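Transcriptional regulator, marR family, putative (Sulfolobus solfataricus, PDB 3F3X) probably binds DNA as a dimeric transcription factor of the MarR family, whose winged helix-turn-helix domains are joined by a helical dimerisation region. Local coordinates at residues R28-F40 against V103-E117. Numbering follows the deposited sequence.
Sequences RLGKLMNLSYLDF and VLLEANEVLRNLVNE
Val103 meets Leu35 tip to tip, CG1 to CD1 at 3.5 Å, tight for two methyl groups. Leu35 lies in the turn between helices 3-33 and 37-48, and the pair opens an interface of the MarR fold in which helix 98-118, which follows the strands of the winged helix-turn-helix domain, packs against the end of the first helix, the turn and the start of the second. The segment axes of 28-33 and 103-117 cross at 135°, 10.6 Å apart at closest approach. Leu104 CD1 comes within 3.7 Å of Phe40 CE1; with Ala107, Asn108 and Leu111 it makes the hole that takes the Phe40 ring as a knob. Met33 is a second knob, set among Val103, Glu106, Ala107 and Val110; its chain bends at the last torsion (chi3 78°), bringing CE within 3.4 Å of Glu106 CB. Val110 reverses the roles, entering a hole lined by Arg28, Leu29, Leu32 and Met33. The next residue, Leu111, sets CD1 over one face of the Phe40 ring, a CH-pi contact 3.6 Å from the centroid and 18° off the normal, while the same methyl lies at the edge of the Tyr37 ring. Tyr37 OH bonds to Asn12 of the second subunit, linking this core to the dimer interface. Leu114 CD1 covers the centre of one face of the Arg28 guanidinium. Beyond it, a salt bridge rests on charge alone: Glu117 OE2 lies 3.5 Å from Arg28 NH2, well out of the guanidinium plane.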
ATOM      1  N   ARG A  28      -4.257 -13.520  -7.823  1.00 30.18           N
ATOM      2  CA  ARG A  28      -5.272 -13.726  -8.843  1.00 30.75           C
ATOM      3  C   ARG A  28      -4.718 -13.521 -10.256  1.00 30.09           C
ATOM      4  O   ARG A  28      -4.819 -14.410 -11.102  1.00 28.63           O
ATOM      5  CB  ARG A  28      -6.424 -12.747  -8.618  1.00 33.62           C
ATOM      6  CG  ARG A  28      -7.767 -13.220  -9.100  1.00 40.00           C
ATOM      7  CD  ARG A  28      -8.372 -14.194  -8.108  1.00 44.22           C
ATOM      8  NE  ARG A  28      -9.814 -14.224  -8.288  1.00 48.27           N
ATOM      9  CZ  ARG A  28     -10.678 -14.771  -7.444  1.00 49.79           C
ATOM     10  NH1 ARG A  28     -10.263 -15.359  -6.328  1.00 50.65           N
ATOM     11  NH2 ARG A  28     -11.970 -14.709  -7.721  1.00 52.75           N
ATOM     12  N   LEU A  29      -4.166 -12.338 -10.518  1.00 26.72           N
ATOM     13  CA  LEU A  29      -3.605 -12.054 -11.841  1.00 26.69           C
ATOM     14  C   LEU A  29      -2.420 -12.972 -12.171  1.00 26.52           C
ATOM     15  O   LEU A  29      -2.226 -13.372 -13.328  1.00 26.63           O
ATOM     16  CB  LEU A  29      -3.145 -10.596 -11.946  1.00 25.85           C
ATOM     17  CG  LEU A  29      -4.250  -9.534 -11.932  1.00 26.93           C
ATOM     18  CD1 LEU A  29      -3.616  -8.140 -11.914  1.00 28.54           C
ATOM     19  CD2 LEU A  29      -5.159  -9.702 -13.149  1.00 26.22           C
ATOM     20  N   GLY A  30      -1.634 -13.292 -11.145  1.00 24.92           N
ATOM     21  CA  GLY A  30      -0.476 -14.150 -11.323  1.00 25.24           C
ATOM     22  C   GLY A  30      -0.843 -15.558 -11.724  1.00 26.59           C
ATOM     23  O   GLY A  30      -0.326 -16.100 -12.708  1.00 25.45           O
ATOM     24  N   LYS A  31      -1.774 -16.150 -10.983  1.00 26.94           N
ATOM     25  CA  LYS A  31      -2.192 -17.517 -11.274  1.00 28.04           C
ATOM     26  C   LYS A  31      -3.052 -17.668 -12.522  1.00 26.80           C
ATOM     27  O   LYS A  31      -2.925 -18.652 -13.247  1.00 28.68           O
ATOM     28  CB  LYS A  31      -2.887 -18.097 -10.042  1.00 30.01           C
ATOM     29  CG  LYS A  31      -1.909 -18.251  -8.895  1.00 32.33           C
ATOM     30  CD  LYS A  31      -2.553 -18.778  -7.650  1.00 36.13           C
ATOM     31  CE  LYS A  31      -1.483 -19.154  -6.650  1.00 38.34           C
ATOM     32  NZ  LYS A  31      -2.076 -19.602  -5.367  1.00 43.22           N
ATOM     33  N   LEU A  32      -3.898 -16.681 -12.797  1.00 26.86           N
ATOM     34  CA  LEU A  32      -4.772 -16.745 -13.970  1.00 26.91           C
ATOM     35  C   LEU A  32      -4.154 -16.208 -15.260  1.00 27.71           C
ATOM     36  O   LEU A  32      -4.439 -16.708 -16.356  1.00 27.01           O
ATOM     37  CB  LEU A  32      -6.073 -15.978 -13.695  1.00 26.87           C
ATOM     38  CG  LEU A  32      -6.930 -16.495 -12.534  1.00 27.56           C
ATOM     39  CD1 LEU A  32      -8.146 -15.614 -12.358  1.00 28.27           C
ATOM     40  CD2 LEU A  32      -7.353 -17.925 -12.806  1.00 28.20           C
ATOM     41  N   MET A  33      -3.297 -15.199 -15.134  1.00 25.73           N
ATOM     42  CA  MET A  33      -2.716 -14.582 -16.321  1.00 27.22           C
ATOM     43  C   MET A  33      -1.204 -14.380 -16.331  1.00 28.22           C
ATOM     44  O   MET A  33      -0.655 -13.871 -17.308  1.00 29.65           O
ATOM     45  CB  MET A  33      -3.401 -13.234 -16.557  1.00 27.00           C
ATOM     46  CG  MET A  33      -4.918 -13.321 -16.608  1.00 27.57           C
ATOM     47  SD  MET A  33      -5.718 -11.721 -16.803  1.00 29.31           S
ATOM     48  CE  MET A  33      -5.469 -11.452 -18.571  1.00 28.00           C
ATOM     49  N   ASN A  34      -0.539 -14.782 -15.255  1.00 29.14           N
ATOM     50  CA  ASN A  34       0.903 -14.627 -15.141  1.00 30.69           C
ATOM     51  C   ASN A  34       1.244 -13.143 -15.260  1.00 30.20           C
ATOM     52  O   ASN A  34       2.228 -12.758 -15.894  1.00 28.74           O
ATOM     53  CB  ASN A  34       1.616 -15.442 -16.228  1.00 34.91           C
ATOM     54  CG  ASN A  34       3.119 -15.439 -16.067  1.00 39.66           C
ATOM     55  OD1 ASN A  34       3.635 -15.546 -14.954  1.00 43.80           O
ATOM     56  ND2 ASN A  34       3.836 -15.333 -17.183  1.00 43.17           N
ATOM     57  N   LEU A  35       0.399 -12.317 -14.651  1.00 28.54           N
ATOM     58  CA  LEU A  35       0.582 -10.870 -14.640  1.00 27.88           C
ATOM     59  C   LEU A  35       0.561 -10.396 -13.202  1.00 26.90           C
ATOM     60  O   LEU A  35       0.081 -11.100 -12.315  1.00 25.96           O
ATOM     61  CB  LEU A  35      -0.548 -10.159 -15.395  1.00 29.09           C
ATOM     62  CG  LEU A  35      -0.681 -10.347 -16.905  1.00 32.24           C
ATOM     63  CD1 LEU A  35      -1.887  -9.547 -17.400  1.00 31.63           C
ATOM     64  CD2 LEU A  35       0.600  -9.888 -17.603  1.00 31.11           C
ATOM     65  N   SER A  36       1.082  -9.195 -12.978  1.00 27.20           N
ATOM     66  CA  SER A  36       1.089  -8.601 -11.652  1.00 25.25           C
ATOM     67  C   SER A  36       0.144  -7.407 -11.693  1.00 25.15           C
ATOM     68  O   SER A  36      -0.353  -7.033 -12.757  1.00 23.37           O
ATOM     69  CB  SER A  36       2.490  -8.124 -11.279  1.00 26.45           C
ATOM     70  OG  SER A  36       2.867  -6.999 -12.056  1.00 25.94           O
ATOM     71  N   TYR A  37      -0.102  -6.808 -10.538  1.00 23.32           N
ATOM     72  CA  TYR A  37      -0.976  -5.648 -10.469  1.00 25.09           C
ATOM     73  C   TYR A  37      -0.324  -4.471 -11.188  1.00 24.65           C
ATOM     74  O   TYR A  37      -1.003  -3.682 -11.843  1.00 23.10           O
ATOM     75  CB  TYR A  37      -1.241  -5.280  -9.015  1.00 27.65           C
ATOM     76  CG  TYR A  37      -2.199  -4.127  -8.832  1.00 30.44           C
ATOM     77  CD1 TYR A  37      -3.414  -4.083  -9.517  1.00 31.48           C
ATOM     78  CD2 TYR A  37      -1.922  -3.114  -7.918  1.00 34.30           C
ATOM     79  CE1 TYR A  37      -4.334  -3.061  -9.289  1.00 33.97           C
ATOM     80  CE2 TYR A  37      -2.835  -2.090  -7.681  1.00 37.58           C
ATOM     81  CZ  TYR A  37      -4.038  -2.073  -8.365  1.00 36.87           C
ATOM     82  OH  TYR A  37      -4.952  -1.081  -8.081  1.00 40.46           O
ATOM     83  N   LEU A  38       0.994  -4.355 -11.059  1.00 24.91           N
ATOM     84  CA  LEU A  38       1.717  -3.270 -11.716  1.00 23.71           C
ATOM     85  C   LEU A  38       1.622  -3.453 -13.225  1.00 23.42           C
ATOM     86  O   LEU A  38       1.552  -2.475 -13.970  1.00 23.25           O
ATOM     87  CB  LEU A  38       3.188  -3.256 -11.291  1.00 24.25           C
ATOM     88  CG  LEU A  38       4.023  -2.124 -11.902  1.00 24.37           C
ATOM     89  CD1 LEU A  38       3.419  -0.784 -11.519  1.00 24.86           C
ATOM     90  CD2 LEU A  38       5.465  -2.213 -11.410  1.00 26.40           C
ATOM     91  N   ASP A  39       1.632  -4.710 -13.669  1.00 22.32           N
ATOM     92  CA  ASP A  39       1.520  -5.025 -15.093  1.00 21.91           C
ATOM     93  C   ASP A  39       0.192  -4.462 -15.590  1.00 20.68           C
ATOM     94  O   ASP A  39       0.122  -3.845 -16.656  1.00 20.06           O
ATOM     95  CB  ASP A  39       1.520  -6.537 -15.324  1.00 22.11           C
ATOM     96  CG  ASP A  39       2.888  -7.171 -15.147  1.00 26.01           C
ATOM     97  OD1 ASP A  39       2.926  -8.413 -15.007  1.00 26.85           O
ATOM     98  OD2 ASP A  39       3.914  -6.452 -15.166  1.00 26.94           O
ATOM     99  N   PHE A  40      -0.862  -4.700 -14.815  1.00 18.80           N
ATOM    100  CA  PHE A  40      -2.185  -4.207 -15.166  1.00 19.37           C
ATOM    101  C   PHE A  40      -2.179  -2.682 -15.284  1.00 20.30           C
ATOM    102  O   PHE A  40      -2.735  -2.122 -16.228  1.00 19.18           O
ATOM    103  CB  PHE A  40      -3.209  -4.623 -14.109  1.00 20.23           C
ATOM    104  CG  PHE A  40      -4.450  -3.780 -14.110  1.00 22.36           C
ATOM    105  CD1 PHE A  40      -5.407  -3.913 -15.117  1.00 20.52           C
ATOM    106  CD2 PHE A  40      -4.648  -2.822 -13.120  1.00 22.74           C
ATOM    107  CE1 PHE A  40      -6.544  -3.099 -15.130  1.00 24.32           C
ATOM    108  CE2 PHE A  40      -5.775  -2.010 -13.125  1.00 23.59           C
ATOM    109  CZ  PHE A  40      -6.726  -2.144 -14.130  1.00 22.05           C
ATOM    110  N   VAL A 103      -5.337  -8.367 -23.563  1.00 23.41           N
ATOM    111  CA  VAL A 103      -5.016  -8.853 -22.228  1.00 23.55           C
ATOM    112  C   VAL A 103      -5.525  -7.875 -21.175  1.00 23.83           C
ATOM    113  O   VAL A 103      -6.013  -8.290 -20.122  1.00 24.41           O
ATOM    114  CB  VAL A 103      -3.495  -9.078 -22.062  1.00 23.20           C
ATOM    115  CG1 VAL A 103      -3.152  -9.337 -20.604  1.00 26.23           C
ATOM    116  CG2 VAL A 103      -3.066 -10.278 -22.891  1.00 24.81           C
ATOM    117  N   LEU A 104      -5.424  -6.578 -21.455  1.00 22.12           N
ATOM    118  CA  LEU A 104      -5.914  -5.580 -20.513  1.00 21.84           C
ATOM    119  C   LEU A 104      -7.411  -5.766 -20.246  1.00 22.62           C
ATOM    120  O   LEU A 104      -7.865  -5.646 -19.104  1.00 22.21           O
ATOM    121  CB  LEU A 104      -5.671  -4.170 -21.046  1.00 21.13           C
ATOM    122  CG  LEU A 104      -6.350  -3.048 -20.255  1.00 22.00           C
ATOM    123  CD1 LEU A 104      -5.900  -3.078 -18.794  1.00 23.36           C
ATOM    124  CD2 LEU A 104      -6.002  -1.708 -20.888  1.00 21.18           C
ATOM    125  N   LEU A 105      -8.179  -6.050 -21.297  1.00 23.77           N
ATOM    126  CA  LEU A 105      -9.621  -6.251 -21.145  1.00 24.22           C
ATOM    127  C   LEU A 105      -9.895  -7.389 -20.169  1.00 23.51           C
ATOM    128  O   LEU A 105     -10.769  -7.290 -19.309  1.00 24.13           O
ATOM    129  CB  LEU A 105     -10.271  -6.566 -22.494  1.00 26.39           C
ATOM    130  CG  LEU A 105     -10.331  -5.438 -23.528  1.00 30.65           C
ATOM    131  CD1 LEU A 105     -10.929  -5.964 -24.831  1.00 32.35           C
ATOM    132  CD2 LEU A 105     -11.166  -4.282 -22.976  1.00 32.89           C
ATOM    133  N   GLU A 106      -9.131  -8.466 -20.306  1.00 24.91           N
ATOM    134  CA  GLU A 106      -9.277  -9.629 -19.441  1.00 26.20           C
ATOM    135  C   GLU A 106      -8.827  -9.318 -18.015  1.00 25.96           C
ATOM    136  O   GLU A 106      -9.521  -9.654 -17.056  1.00 26.52           O
ATOM    137  CB  GLU A 106      -8.465 -10.797 -20.004  1.00 29.07           C
ATOM    138  CG  GLU A 106      -9.006 -11.342 -21.321  1.00 36.97           C
ATOM    139  CD  GLU A 106      -8.047 -12.298 -22.007  1.00 40.72           C
ATOM    140  OE1 GLU A 106      -7.162 -12.856 -21.320  1.00 44.76           O
ATOM    141  OE2 GLU A 106      -8.185 -12.500 -23.234  1.00 43.35           O
ATOM    142  N   ALA A 107      -7.667  -8.678 -17.871  1.00 23.99           N
ATOM    143  CA  ALA A 107      -7.155  -8.335 -16.543  1.00 23.01           C
ATOM    144  C   ALA A 107      -8.130  -7.395 -15.828  1.00 23.73           C
ATOM    145  O   ALA A 107      -8.367  -7.530 -14.624  1.00 23.31           O
ATOM    146  CB  ALA A 107      -5.766  -7.677 -16.660  1.00 22.28           C
ATOM    147  N   ASN A 108      -8.688  -6.443 -16.574  1.00 23.02           N
ATOM    148  CA  ASN A 108      -9.651  -5.496 -16.019  1.00 24.19           C
ATOM    149  C   ASN A 108     -10.859  -6.256 -15.483  1.00 24.13           C
ATOM    150  O   ASN A 108     -11.349  -5.970 -14.392  1.00 23.01           O
ATOM    151  CB  ASN A 108     -10.108  -4.500 -17.090  1.00 22.55           C
ATOM    152  CG  ASN A 108     -11.229  -3.595 -16.604  1.00 26.77           C
ATOM    153  OD1 ASN A 108     -12.363  -3.675 -17.084  1.00 27.29           O
ATOM    154  ND2 ASN A 108     -10.920  -2.735 -15.646  1.00 25.31           N
ATOM    155  N   GLU A 109     -11.334  -7.226 -16.259  1.00 24.63           N
ATOM    156  CA  GLU A 109     -12.482  -8.030 -15.854  1.00 27.47           C
ATOM    157  C   GLU A 109     -12.185  -8.791 -14.560  1.00 25.47           C
ATOM    158  O   GLU A 109     -13.013  -8.828 -13.650  1.00 26.38           O
ATOM    159  CB  GLU A 109     -12.840  -9.037 -16.948  1.00 30.80           C
ATOM    160  CG  GLU A 109     -14.199  -9.678 -16.749  1.00 40.09           C
ATOM    161  CD  GLU A 109     -15.304  -8.917 -17.453  1.00 45.68           C
ATOM    162  OE1 GLU A 109     -15.262  -7.666 -17.468  1.00 48.70           O
ATOM    163  OE2 GLU A 109     -16.220  -9.574 -17.989  1.00 49.49           O
ATOM    164  N   VAL A 110     -11.007  -9.408 -14.497  1.00 24.84           N
ATOM    165  CA  VAL A 110     -10.593 -10.168 -13.321  1.00 22.52           C
ATOM    166  C   VAL A 110     -10.552  -9.288 -12.069  1.00 23.79           C
ATOM    167  O   VAL A 110     -11.126  -9.639 -11.038  1.00 21.67           O
ATOM    168  CB  VAL A 110      -9.191 -10.811 -13.526  1.00 23.29           C
ATOM    169  CG1 VAL A 110      -8.653 -11.335 -12.202  1.00 23.52           C
ATOM    170  CG2 VAL A 110      -9.278 -11.944 -14.535  1.00 25.72           C
ATOM    171  N   LEU A 111      -9.877  -8.145 -12.160  1.00 22.66           N
ATOM    172  CA  LEU A 111      -9.763  -7.244 -11.016  1.00 24.14           C
ATOM    173  C   LEU A 111     -11.078  -6.584 -10.616  1.00 25.45           C
ATOM    174  O   LEU A 111     -11.374  -6.456  -9.424  1.00 25.09           O
ATOM    175  CB  LEU A 111      -8.716  -6.162 -11.293  1.00 24.07           C
ATOM    176  CG  LEU A 111      -7.277  -6.669 -11.388  1.00 26.41           C
ATOM    177  CD1 LEU A 111      -6.323  -5.489 -11.586  1.00 24.21           C
ATOM    178  CD2 LEU A 111      -6.925  -7.434 -10.112  1.00 26.22           C
ATOM    179  N   ARG A 112     -11.859  -6.168 -11.610  1.00 25.66           N
ATOM    180  CA  ARG A 112     -13.143  -5.511 -11.371  1.00 26.19           C
ATOM    181  C   ARG A 112     -14.116  -6.431 -10.627  1.00 26.38           C
ATOM    182  O   ARG A 112     -14.779  -6.013  -9.672  1.00 24.36           O
ATOM    183  CB  ARG A 112     -13.763  -5.092 -12.703  1.00 29.09           C
ATOM    184  CG  ARG A 112     -14.925  -4.117 -12.597  1.00 34.82           C
ATOM    185  CD  ARG A 112     -15.654  -4.046 -13.930  1.00 40.02           C
ATOM    186  NE  ARG A 112     -16.245  -5.343 -14.254  1.00 44.04           N
ATOM    187  CZ  ARG A 112     -16.523  -5.764 -15.483  1.00 45.38           C
ATOM    188  NH1 ARG A 112     -16.264  -4.991 -16.531  1.00 45.69           N
ATOM    189  NH2 ARG A 112     -17.053  -6.967 -15.662  1.00 45.08           N
ATOM    190  N   ASN A 113     -14.212  -7.679 -11.077  1.00 24.55           N
ATOM    191  CA  ASN A 113     -15.106  -8.646 -10.442  1.00 27.33           C
ATOM    192  C   ASN A 113     -14.624  -8.981  -9.035  1.00 27.62           C
ATOM    193  O   ASN A 113     -15.427  -9.094  -8.107  1.00 27.72           O
ATOM    194  CB  ASN A 113     -15.202  -9.933 -11.275  1.00 28.15           C
ATOM    195  CG  ASN A 113     -15.922  -9.721 -12.597  1.00 29.83           C
ATOM    196  OD1 ASN A 113     -16.759  -8.832 -12.717  1.00 33.39           O
ATOM    197  ND2 ASN A 113     -15.608 -10.546 -13.590  1.00 29.95           N
ATOM    198  N   LEU A 114     -13.312  -9.133  -8.884  1.00 27.90           N
ATOM    199  CA  LEU A 114     -12.721  -9.446  -7.591  1.00 28.79           C
ATOM    200  C   LEU A 114     -13.047  -8.345  -6.588  1.00 29.08           C
ATOM    201  O   LEU A 114     -13.503  -8.617  -5.484  1.00 28.19           O
ATOM    202  CB  LEU A 114     -11.201  -9.588  -7.710  1.00 29.71           C
ATOM    203  CG  LEU A 114     -10.468  -9.930  -6.410  1.00 32.26           C
ATOM    204  CD1 LEU A 114     -11.013 -11.233  -5.841  1.00 35.57           C
ATOM    205  CD2 LEU A 114      -8.978 -10.049  -6.677  1.00 34.46           C
ATOM    206  N   VAL A 115     -12.816  -7.095  -6.974  1.00 27.38           N
ATOM    207  CA  VAL A 115     -13.096  -5.977  -6.077  1.00 28.62           C
ATOM    208  C   VAL A 115     -14.591  -5.845  -5.826  1.00 29.85           C
ATOM    209  O   VAL A 115     -15.032  -5.597  -4.699  1.00 28.45           O
ATOM    210  CB  VAL A 115     -12.553  -4.656  -6.644  1.00 28.54           C
ATOM    211  CG1 VAL A 115     -12.948  -3.502  -5.727  1.00 26.29           C
ATOM    212  CG2 VAL A 115     -11.032  -4.746  -6.757  1.00 27.39           C
ATOM    213  N   ASN A 116     -15.373  -6.004  -6.881  1.00 30.24           N
ATOM    214  CA  ASN A 116     -16.817  -5.922  -6.736  1.00 34.95           C
ATOM    215  C   ASN A 116     -17.299  -6.984  -5.756  1.00 35.40           C
ATOM    216  O   ASN A 116     -18.138  -6.716  -4.905  1.00 35.24           O
ATOM    217  CB  ASN A 116     -17.489  -6.141  -8.091  1.00 37.67           C
ATOM    218  CG  ASN A 116     -19.012  -6.270  -7.990  1.00 42.60           C
ATOM    219  OD1 ASN A 116     -19.554  -7.379  -7.945  1.00 46.82           O
ATOM    220  ND2 ASN A 116     -19.705  -5.135  -7.966  1.00 46.59           N
ATOM    221  N   GLU A 117     -16.764  -8.194  -5.886  1.00 36.54           N
ATOM    222  CA  GLU A 117     -17.172  -9.297  -5.002  1.00 39.96           C
ATOM    223  C   GLU A 117     -16.871  -8.977  -3.549  1.00 40.34           C
ATOM    224  O   GLU A 117     -17.696  -9.140  -2.662  1.00 39.17           O
ATOM    225  CB  GLU A 117     -16.447 -10.603  -5.348  1.00 42.72           C
ATOM    226  CG  GLU A 117     -15.014 -10.688  -4.803  1.00 47.70           C
ATOM    227  CD  GLU A 117     -14.424 -12.082  -4.849  1.00 50.96           C
ATOM    228  OE1 GLU A 117     -14.402 -12.749  -3.791  1.00 53.49           O
ATOM    229  OE2 GLU A 117     -13.991 -12.520  -5.938  1.00 51.13           O
TER
HETATM  230  O   HOH W   1     -13.593 -15.478  -6.120  1.00 45.07           O